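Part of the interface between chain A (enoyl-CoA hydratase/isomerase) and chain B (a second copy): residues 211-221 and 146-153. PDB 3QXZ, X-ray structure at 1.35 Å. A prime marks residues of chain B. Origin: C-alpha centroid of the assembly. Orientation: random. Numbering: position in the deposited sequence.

Chain A (211-221) LTKRLLWDAQM
Chain B (146-153) AHWTLPRL

Residues 211-221 of chain A form an uninterrupted segment of a longer α-helix, with phi from -52° to -81°, psi from -33° to -52° and successive i to i+4 hydrogen bonds from Leu215 N to Leu211 O (2.9 Å) through Met221 N to Trp217 O (2.8 Å); that from Gln220 N to Leu216 O, at 3.4 Å, is weak. The chain B stretch is helical at its beginning and again in its last residues (phi/psi -65/-21 at His147′, -103/-48 at Trp148′, -70/-47 at Leu150′, -63/-26 at Pro151′). Leu150′ N reaches Ala146′ O at 3.1 Å, the Pro151′ ring has a C-gamma endo pucker, and Leu153′ N bonds to Leu150′ O at 2.9 Å. The stretches run obliquely in broadly the same sense, and the CA atoms nearest each other are those of Leu216 and His147′, 5.3 Å apart. Together the stretches bury 340 Å², and no direct hydrogen bond crosses between them; packing and two bridging waters join them.

At the start of the chain A segment, the CA-to-CB bond of Leu211 (m, t) is sideways to chain B, and the end of the side chain leads away. Thr212 (m) is the first residue to make contact, at the imidazole of His147′. Thr212 O lies near the ring plane, 3.6 Å from His147′ CD2, and Thr212 CG2 is likewise 3.6 Å from His147′ NE2. Within its helix, Thr212 O accepts from Leu216 N at 3.0 Å.

Lys213, extended in all four chi angles (t), points away from the partner, as does Arg214. The latter folds back (chi1 -69°, chi2 -94°, chi3 36°) to form a salt bridge one turn along, with Arg214 NH1 2.8 Å from Asp218 OD1 and a weak hydrogen bond from Arg214 NE to the same oxygen at 3.3 Å.

Leu215 (t, p) points toward chain B and covers one face of the His147′ ring. Leu215 CD2 sits 3.7 Å from the centroid of the His147′ ring, only 10° off the normal, a CH-π contact that sets an apolar methyl against the π cloud. His147′ itself points toward chain A, with chi1 -65° and chi2 83°, and contributes the largest covered area of any residue here, 119 Å². The CA-to-CB bond of Leu216 (t, p) is sideways to chain B, but the side-chain end comes nearer: Leu216 CD1 lies 3.8 Å from His147′ O and makes an apolar contact with Pro151′ CG at 3.9 Å.

The Leu216 carbonyl extends the join through water 1, which donates to Leu216 O and His147′ O, both at 2.8 Å, and accepts from Gln220 NE2 at 3.0 Å. The water thus links two carbonyl acceptors that could not bond to one another.

Trp217 (m, chi2 113°) and Asp218 (m) are out of reach. Ala219 directs its CB toward chain B without close contact, while water 2 donates to Ala219 O and accepts from Arg152′ NH2, both at 3.1 Å. Gln220 (m, m, chi3 -41°) brings its amide nearer, with Gln220 NE2 3.8 Å from Pro151′ CG and 4.0 Å from Arg152′ NH1; both nitrogens are donors, so the latter is a contact and not a hydrogen bond. Arg152′ NH1 (side chain m, t, t, chi4 74°) donates to Trp148′ O within its own chain, at 2.9 Å. Met221 (m, t, p) lies beyond the contact.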

# COMPACT_ATOMS: atom_id res chain seq x y z
N LEU A 211 -21.19 -7.63 -0.84
CA LEU A 211 -20.90 -7.01 0.45
C LEU A 211 -19.41 -6.86 0.67
O LEU A 211 -18.97 -5.84 1.23
CB LEU A 211 -21.53 -7.79 1.60
CG LEU A 211 -23.06 -7.75 1.64
CD1 LEU A 211 -23.56 -8.61 2.80
CD2 LEU A 211 -23.66 -6.34 1.72
N THR A 212 -18.63 -7.86 0.24
CA THR A 212 -17.17 -7.79 0.38
C THR A 212 -16.60 -6.65 -0.48
O THR A 212 -15.79 -5.85 0.02
CB THR A 212 -16.56 -9.14 -0.02
OG1 THR A 212 -17.05 -10.15 0.88
CG2 THR A 212 -15.02 -9.12 0.11
N LYS A 213 -17.03 -6.56 -1.74
CA LYS A 213 -16.55 -5.48 -2.60
C LYS A 213 -16.93 -4.13 -2.03
O LYS A 213 -16.09 -3.22 -1.96
CB LYS A 213 -17.11 -5.63 -4.01
CG LYS A 213 -16.65 -4.45 -4.89
CD LYS A 213 -16.95 -4.62 -6.36
CE LYS A 213 -16.55 -3.36 -7.11
NZ LYS A 213 -16.39 -3.58 -8.59
N ARG A 214 -18.19 -3.97 -1.63
CA ARG A 214 -18.63 -2.67 -1.14
C ARG A 214 -18.01 -2.27 0.17
O ARG A 214 -17.75 -1.08 0.37
CB ARG A 214 -20.15 -2.60 -1.10
CG ARG A 214 -20.73 -2.59 -2.52
CD ARG A 214 -20.99 -1.19 -3.09
NE ARG A 214 -20.03 -0.15 -2.74
CZ ARG A 214 -18.88 0.09 -3.37
NH1 ARG A 214 -18.13 1.11 -2.95
NH2 ARG A 214 -18.45 -0.70 -4.37
N LEU A 215 -17.73 -3.22 1.07
CA LEU A 215 -17.05 -2.83 2.32
C LEU A 215 -15.59 -2.46 2.03
O LEU A 215 -15.09 -1.43 2.52
CB LEU A 215 -17.16 -3.93 3.38
CG LEU A 215 -16.45 -3.62 4.71
CD1 LEU A 215 -16.84 -2.25 5.29
CD2 LEU A 215 -16.78 -4.72 5.69
N LEU A 216 -14.91 -3.27 1.23
CA LEU A 216 -13.53 -2.95 0.87
C LEU A 216 -13.42 -1.51 0.34
O LEU A 216 -12.60 -0.71 0.82
CB LEU A 216 -12.99 -3.97 -0.15
CG LEU A 216 -11.58 -3.73 -0.68
CD1 LEU A 216 -10.54 -4.06 0.33
CD2 LEU A 216 -11.38 -4.59 -1.94
N TRP A 217 -14.26 -1.19 -0.63
CA TRP A 217 -14.15 0.09 -1.29
C TRP A 217 -14.81 1.23 -0.51
O TRP A 217 -14.23 2.33 -0.47
CB TRP A 217 -14.68 0.02 -2.72
CG TRP A 217 -13.76 -0.69 -3.66
CD1 TRP A 217 -13.96 -1.89 -4.29
CD2 TRP A 217 -12.48 -0.22 -4.08
NE1 TRP A 217 -12.87 -2.20 -5.08
CE2 TRP A 217 -11.95 -1.18 -4.97
CE3 TRP A 217 -11.72 0.94 -3.79
CZ2 TRP A 217 -10.72 -1.02 -5.60
CZ3 TRP A 217 -10.49 1.10 -4.42
CH2 TRP A 217 -9.99 0.11 -5.29
N ASP A 218 -15.98 1.02 0.11
CA ASP A 218 -16.57 2.10 0.92
C ASP A 218 -15.60 2.54 2.00
O ASP A 218 -15.49 3.74 2.28
CB ASP A 218 -17.87 1.71 1.62
CG ASP A 218 -19.07 1.61 0.67
OD1 ASP A 218 -19.02 2.07 -0.50
OD2 ASP A 218 -20.08 1.08 1.14
N ALA A 219 -14.90 1.58 2.60
CA ALA A 219 -13.97 1.91 3.67
C ALA A 219 -12.84 2.81 3.15
O ALA A 219 -12.45 3.77 3.81
CB ALA A 219 -13.44 0.63 4.35
N GLN A 220 -12.35 2.51 1.94
CA GLN A 220 -11.34 3.36 1.30
C GLN A 220 -11.90 4.72 0.92
O GLN A 220 -11.26 5.75 1.18
CB GLN A 220 -10.75 2.67 0.05
CG GLN A 220 -10.01 1.38 0.31
CD GLN A 220 -8.76 1.60 1.08
OE1 GLN A 220 -8.03 2.57 0.83
NE2 GLN A 220 -8.44 0.69 2.00
N MET A 221 -13.08 4.74 0.31
CA MET A 221 -13.66 5.98 -0.21
C MET A 221 -13.98 7.00 0.88
O MET A 221 -13.84 8.22 0.66
CB MET A 221 -14.96 5.68 -0.96
CG MET A 221 -14.72 4.94 -2.29
SD MET A 221 -16.22 4.14 -2.90
CE MET A 221 -17.21 5.57 -3.29
N ALA B 146 -10.27 -8.27 8.05
CA ALA B 146 -9.53 -8.45 6.80
C ALA B 146 -9.80 -7.37 5.76
O ALA B 146 -8.93 -7.05 4.96
CB ALA B 146 -9.81 -9.84 6.20
N HIS B 147 -11.01 -6.79 5.75
CA HIS B 147 -11.30 -5.72 4.78
C HIS B 147 -10.45 -4.48 5.00
O HIS B 147 -10.32 -3.65 4.09
CB HIS B 147 -12.79 -5.30 4.83
CG HIS B 147 -13.76 -6.37 4.42
ND1 HIS B 147 -14.20 -7.34 5.29
CD2 HIS B 147 -14.44 -6.57 3.26
CE1 HIS B 147 -15.09 -8.11 4.68
NE2 HIS B 147 -15.25 -7.67 3.44
N TRP B 148 -9.91 -4.34 6.21
CA TRP B 148 -9.11 -3.21 6.67
C TRP B 148 -7.63 -3.58 6.69
O TRP B 148 -6.79 -2.82 6.17
CB TRP B 148 -9.63 -2.75 8.05
CG TRP B 148 -8.91 -1.60 8.68
CD1 TRP B 148 -9.15 -0.27 8.48
CD2 TRP B 148 -7.80 -1.68 9.57
NE1 TRP B 148 -8.26 0.47 9.19
CE2 TRP B 148 -7.42 -0.35 9.86
CE3 TRP B 148 -7.10 -2.73 10.16
CZ2 TRP B 148 -6.36 -0.05 10.72
CZ3 TRP B 148 -6.02 -2.43 11.00
CH2 TRP B 148 -5.68 -1.08 11.28
N THR B 149 -7.27 -4.73 7.27
CA THR B 149 -5.84 -5.09 7.34
C THR B 149 -5.24 -5.39 5.95
O THR B 149 -4.10 -4.98 5.66
CB THR B 149 -5.58 -6.33 8.20
OG1 THR B 149 -6.37 -7.40 7.68
CG2 THR B 149 -5.89 -6.08 9.66
N LEU B 150 -5.99 -6.08 5.09
CA LEU B 150 -5.37 -6.64 3.89
C LEU B 150 -4.96 -5.57 2.85
O LEU B 150 -3.82 -5.62 2.36
CB LEU B 150 -6.25 -7.74 3.28
CG LEU B 150 -5.59 -8.50 2.12
CD1 LEU B 150 -4.26 -9.18 2.53
CD2 LEU B 150 -6.55 -9.57 1.58
N PRO B 151 -5.83 -4.58 2.51
CA PRO B 151 -5.35 -3.56 1.55
C PRO B 151 -4.16 -2.76 2.09
O PRO B 151 -3.36 -2.28 1.30
CB PRO B 151 -6.59 -2.68 1.30
CG PRO B 151 -7.47 -2.94 2.47
CD PRO B 151 -7.23 -4.36 2.90
N ARG B 152 -4.04 -2.66 3.42
CA ARG B 152 -2.94 -1.95 4.05
C ARG B 152 -1.63 -2.75 4.00
O ARG B 152 -0.58 -2.20 4.34
CB ARG B 152 -3.31 -1.56 5.48
CG ARG B 152 -4.21 -0.35 5.53
CD ARG B 152 -4.76 -0.11 6.94
NE ARG B 152 -5.63 1.08 6.90
CZ ARG B 152 -6.84 1.12 6.36
NH1 ARG B 152 -7.40 0.03 5.85
NH2 ARG B 152 -7.48 2.27 6.33
N LEU B 153 -1.69 -4.01 3.56
CA LEU B 153 -0.51 -4.86 3.33
C LEU B 153 -0.14 -4.92 1.87
O LEU B 153 1.04 -4.74 1.51
CB LEU B 153 -0.76 -6.27 3.86
CG LEU B 153 -0.93 -6.36 5.38
CD1 LEU B 153 -1.48 -7.73 5.77
CD2 LEU B 153 0.41 -6.11 6.10
O HOH W 1 -10.68 -1.21 2.75
O HOH W 2 -10.53 2.63 5.95